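Local coordinates for protein putative gamma-glutamylcyclotransferase YkqA (Bacillus subtilis, PDB 2QIK) that probably acts as a gamma-glutamylcyclotransferase, an acyltransferase expected to release the gamma-glutamyl group of its substrate as a cyclic product, at residues Asp153-Thr165 and Phe216-Asp228. Sequence-based numbering, arbitrary orientation.
Sequences DPVGRAVLKGYTT and FVDVEAGGRHYKD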
# COMPACT_ATOMS: atom_id res chain seq x y z
N ASP A 153 14.41 15.07 -6.71
CA ASP A 153 13.47 15.35 -7.83
C ASP A 153 12.04 15.08 -7.30
O ASP A 153 11.31 14.19 -7.78
CB ASP A 153 13.77 14.47 -9.07
CG ASP A 153 12.99 14.86 -10.31
OD1 ASP A 153 12.42 15.95 -10.40
OD2 ASP A 153 12.95 14.09 -11.23
N PRO A 154 11.62 15.85 -6.30
CA PRO A 154 10.24 15.75 -5.83
C PRO A 154 9.30 16.23 -6.91
O PRO A 154 9.49 17.30 -7.50
CB PRO A 154 10.22 16.63 -4.56
CG PRO A 154 11.29 17.65 -4.83
CD PRO A 154 12.35 16.89 -5.57
N VAL A 155 8.26 15.47 -7.12
CA VAL A 155 7.14 15.95 -7.87
C VAL A 155 6.42 16.99 -7.01
O VAL A 155 6.03 18.02 -7.55
CB VAL A 155 6.20 14.79 -8.29
CG1 VAL A 155 4.96 15.38 -9.10
CG2 VAL A 155 7.00 13.78 -9.11
N GLY A 156 6.38 16.77 -5.70
CA GLY A 156 5.86 17.71 -4.73
C GLY A 156 4.68 17.15 -3.98
O GLY A 156 4.46 15.95 -3.88
N ARG A 157 3.96 18.08 -3.39
CA ARG A 157 2.84 17.77 -2.54
C ARG A 157 1.86 16.95 -3.29
O ARG A 157 1.49 17.23 -4.44
CB ARG A 157 2.13 19.06 -2.14
CG ARG A 157 1.10 18.90 -1.10
CD ARG A 157 0.36 20.17 -0.81
NE ARG A 157 1.29 21.22 -0.45
CZ ARG A 157 0.95 22.49 -0.26
NH1 ARG A 157 1.88 23.35 0.09
NH2 ARG A 157 -0.29 22.90 -0.41
N ALA A 158 1.36 15.91 -2.65
CA ALA A 158 0.42 15.07 -3.23
C ALA A 158 -0.66 14.76 -2.21
O ALA A 158 -0.43 14.58 -1.01
CB ALA A 158 1.16 13.77 -3.71
N VAL A 159 -1.86 14.67 -2.72
CA VAL A 159 -3.03 14.43 -1.93
C VAL A 159 -3.46 12.98 -2.17
O VAL A 159 -3.51 12.52 -3.33
CB VAL A 159 -4.13 15.40 -2.28
CG1 VAL A 159 -5.40 15.06 -1.59
CG2 VAL A 159 -3.77 16.85 -1.92
N LEU A 160 -3.84 12.30 -1.07
CA LEU A 160 -4.32 10.91 -1.12
C LEU A 160 -5.67 10.83 -0.44
O LEU A 160 -5.77 10.92 0.79
CB LEU A 160 -3.31 9.95 -0.47
CG LEU A 160 -3.76 8.49 -0.46
CD1 LEU A 160 -4.08 7.86 -1.82
CD2 LEU A 160 -2.69 7.65 0.18
N LYS A 161 -6.71 10.58 -1.22
CA LYS A 161 -8.07 10.44 -0.73
C LYS A 161 -8.26 9.03 -0.17
O LYS A 161 -7.80 8.07 -0.79
CB LYS A 161 -9.01 10.55 -1.94
CG LYS A 161 -8.84 11.91 -2.68
CD LYS A 161 -10.14 12.52 -3.14
CE LYS A 161 -10.05 14.04 -3.44
NZ LYS A 161 -9.24 14.83 -2.42
N GLY A 162 -8.92 8.90 0.96
CA GLY A 162 -9.33 7.65 1.52
C GLY A 162 -8.53 7.10 2.67
O GLY A 162 -8.85 6.05 3.22
N TYR A 163 -7.45 7.79 3.00
CA TYR A 163 -6.47 7.35 4.02
C TYR A 163 -6.23 8.45 5.02
O TYR A 163 -6.29 9.63 4.65
CB TYR A 163 -5.14 7.02 3.35
CG TYR A 163 -5.17 5.85 2.39
CD1 TYR A 163 -5.69 5.96 1.11
CD2 TYR A 163 -4.59 4.66 2.72
CE1 TYR A 163 -5.70 4.93 0.23
CE2 TYR A 163 -4.52 3.61 1.84
CZ TYR A 163 -5.10 3.70 0.63
OH TYR A 163 -5.08 2.65 -0.27
N THR A 164 -5.92 8.08 6.23
CA THR A 164 -5.42 8.95 7.29
C THR A 164 -4.07 8.54 7.74
O THR A 164 -3.79 7.38 7.92
CB THR A 164 -6.36 8.88 8.51
OG1 THR A 164 -7.72 9.14 8.10
CG2 THR A 164 -5.98 9.91 9.57
N THR A 165 -3.21 9.54 7.95
CA THR A 165 -1.89 9.26 8.53
C THR A 165 -2.05 9.02 10.04
O THR A 165 -2.59 9.85 10.77
CB THR A 165 -0.91 10.40 8.26
OG1 THR A 165 -0.74 10.57 6.86
CG2 THR A 165 0.46 10.14 8.86
N PHE A 216 0.70 0.21 -2.95
CA PHE A 216 0.50 1.06 -4.13
C PHE A 216 -0.73 1.96 -3.92
O PHE A 216 -1.76 1.46 -3.43
CB PHE A 216 0.37 0.24 -5.41
CG PHE A 216 1.61 -0.58 -5.61
CD1 PHE A 216 2.71 -0.06 -6.18
CD2 PHE A 216 1.73 -1.81 -5.00
CE1 PHE A 216 3.91 -0.78 -6.21
CE2 PHE A 216 2.90 -2.52 -5.00
CZ PHE A 216 3.97 -1.98 -5.65
N VAL A 217 -0.59 3.20 -4.30
CA VAL A 217 -1.64 4.18 -4.22
C VAL A 217 -1.57 5.06 -5.44
O VAL A 217 -0.56 5.26 -6.05
CB VAL A 217 -1.54 5.05 -2.92
CG1 VAL A 217 -1.83 4.22 -1.73
CG2 VAL A 217 -0.20 5.77 -2.80
N ASP A 218 -2.73 5.64 -5.76
CA ASP A 218 -2.87 6.65 -6.85
C ASP A 218 -3.02 8.01 -6.18
O ASP A 218 -3.82 8.17 -5.26
CB ASP A 218 -4.09 6.41 -7.72
CG ASP A 218 -4.02 5.16 -8.55
OD1 ASP A 218 -3.02 4.42 -8.59
OD2 ASP A 218 -5.02 4.90 -9.29
N VAL A 219 -2.24 9.02 -6.60
CA VAL A 219 -2.26 10.31 -5.95
C VAL A 219 -2.33 11.42 -6.93
O VAL A 219 -2.03 11.19 -8.09
CB VAL A 219 -1.05 10.57 -4.99
CG1 VAL A 219 -0.93 9.49 -3.97
CG2 VAL A 219 0.25 10.77 -5.81
N GLU A 220 -2.74 12.61 -6.41
CA GLU A 220 -2.81 13.80 -7.19
C GLU A 220 -1.69 14.74 -6.80
O GLU A 220 -1.64 15.10 -5.68
CB GLU A 220 -4.20 14.46 -7.10
CG GLU A 220 -4.39 15.19 -8.42
CD GLU A 220 -5.71 15.88 -8.64
OE1 GLU A 220 -6.72 15.52 -7.95
OE2 GLU A 220 -5.70 16.76 -9.54
N ALA A 221 -0.90 15.17 -7.76
CA ALA A 221 0.21 16.10 -7.46
C ALA A 221 0.31 17.01 -8.68
O ALA A 221 0.62 16.51 -9.79
CB ALA A 221 1.56 15.31 -7.23
N GLY A 222 0.18 18.33 -8.44
CA GLY A 222 0.41 19.34 -9.48
C GLY A 222 -0.66 19.27 -10.54
O GLY A 222 -0.42 19.57 -11.74
N GLY A 223 -1.87 19.01 -10.11
CA GLY A 223 -3.02 18.86 -11.01
C GLY A 223 -3.02 17.63 -11.90
O GLY A 223 -3.79 17.51 -12.84
N ARG A 224 -2.13 16.70 -11.60
CA ARG A 224 -1.91 15.55 -12.43
C ARG A 224 -2.07 14.32 -11.55
O ARG A 224 -1.79 14.34 -10.36
CB ARG A 224 -0.49 15.62 -12.96
CG ARG A 224 -0.06 14.51 -13.78
CD ARG A 224 1.24 14.69 -14.47
NE ARG A 224 1.85 13.37 -14.58
CZ ARG A 224 1.38 12.39 -15.33
NH1 ARG A 224 1.98 11.21 -15.29
NH2 ARG A 224 0.35 12.58 -16.16
N HIS A 225 -2.46 13.25 -12.19
CA HIS A 225 -2.75 12.02 -11.56
C HIS A 225 -1.60 11.07 -11.78
O HIS A 225 -1.11 10.86 -12.87
CB HIS A 225 -4.04 11.48 -12.16
CG HIS A 225 -5.28 12.17 -11.64
ND1 HIS A 225 -5.60 12.17 -10.30
CD2 HIS A 225 -6.24 12.90 -12.26
CE1 HIS A 225 -6.72 12.86 -10.11
NE2 HIS A 225 -7.13 13.31 -11.29
N TYR A 226 -1.12 10.45 -10.70
CA TYR A 226 -0.05 9.48 -10.79
C TYR A 226 -0.55 8.11 -10.29
O TYR A 226 -1.04 8.00 -9.15
CB TYR A 226 1.16 9.93 -9.92
CG TYR A 226 1.85 11.14 -10.51
CD1 TYR A 226 2.96 10.94 -11.34
CD2 TYR A 226 1.45 12.41 -10.21
CE1 TYR A 226 3.67 12.04 -11.89
CE2 TYR A 226 2.09 13.49 -10.77
CZ TYR A 226 3.19 13.27 -11.59
OH TYR A 226 3.88 14.31 -12.16
N LYS A 227 -0.37 7.10 -11.10
CA LYS A 227 -0.95 5.74 -10.82
C LYS A 227 0.11 4.77 -10.31
O LYS A 227 1.26 4.78 -10.73
CB LYS A 227 -1.45 5.13 -12.13
CG LYS A 227 -2.60 5.96 -12.70
CD LYS A 227 -3.09 5.47 -13.99
CE LYS A 227 -4.20 6.38 -14.47
NZ LYS A 227 -5.32 6.74 -13.52
N ASP A 228 -0.28 3.93 -9.36
CA ASP A 228 0.61 2.87 -8.89
C ASP A 228 1.87 3.43 -8.29
O ASP A 228 2.95 2.91 -8.49
CB ASP A 228 0.86 1.83 -9.96
CG ASP A 228 -0.31 0.93 -10.17
OD1 ASP A 228 -0.39 0.33 -11.29
OD2 ASP A 228 -1.19 0.74 -9.32
O HOH W 1 -6.00 9.67 -4.45
O HOH W 2 -7.18 14.55 -4.98
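Val159 and Glu220 form a single antiparallel bridge where strand 154-161, at the margin of the sheet it shares with strands 185-193 and 128-132, meets the hairpin of strands 212-221 and 224-234. As a hydrogen-bonded pair they exchange two nearly straight bonds, Val159 N to Glu220 O at 3.0 Å and Glu220 N to Val159 O at 3.2 Å. The strand segments run at 133° to each other, and the pairing goes no further. Beside the bridge, the CA of Ala158 makes a CA-H...O contact with Glu220 O, and the CA of Ala221 makes another with Arg157 O. The CA atoms of Ala158 and Ala221 lie just 4.4 Å apart; methyl groups are small enough for such close backbones, and the two CB atoms touch at 3.9 Å.

Toward the interior, Ala158 CB also touches Val219 CG2, while Phe131 of strand 128-132 packs on both residues. Val217 and Val219, beta-branched and apolar, suit a buried strand face, and Leu160 is long enough to reach them: chi1 (178°) swings CG away from the backbone N, and chi2 (58°) turns CD1 to within 3.9 Å of Val217 CB. The two side chains cross at about a right angle, and CD1 also meets Val219 CG1. Val217 CG1 then touches Tyr163, whose hydroxyl is hydrogen-bonded to Glu29 and Gln30. At the other end, Val155 comes from the opposite direction to Tyr226 and places its apolar CG1 3.4 Å from Tyr226 OH. It shares a classic beta bulge opposite Leu190 with Gly156, whose phi of 119° would jam a CB against Val155 O.

Past the bridge, one water accepts a weak bond from Lys161 N and donates to Asp218 O at 2.8 Å. Direct backbone bonds therefore fix the register at one point only; the remaining hold comes from apolar packing on the buried side, with water serving the backbone where the strands part.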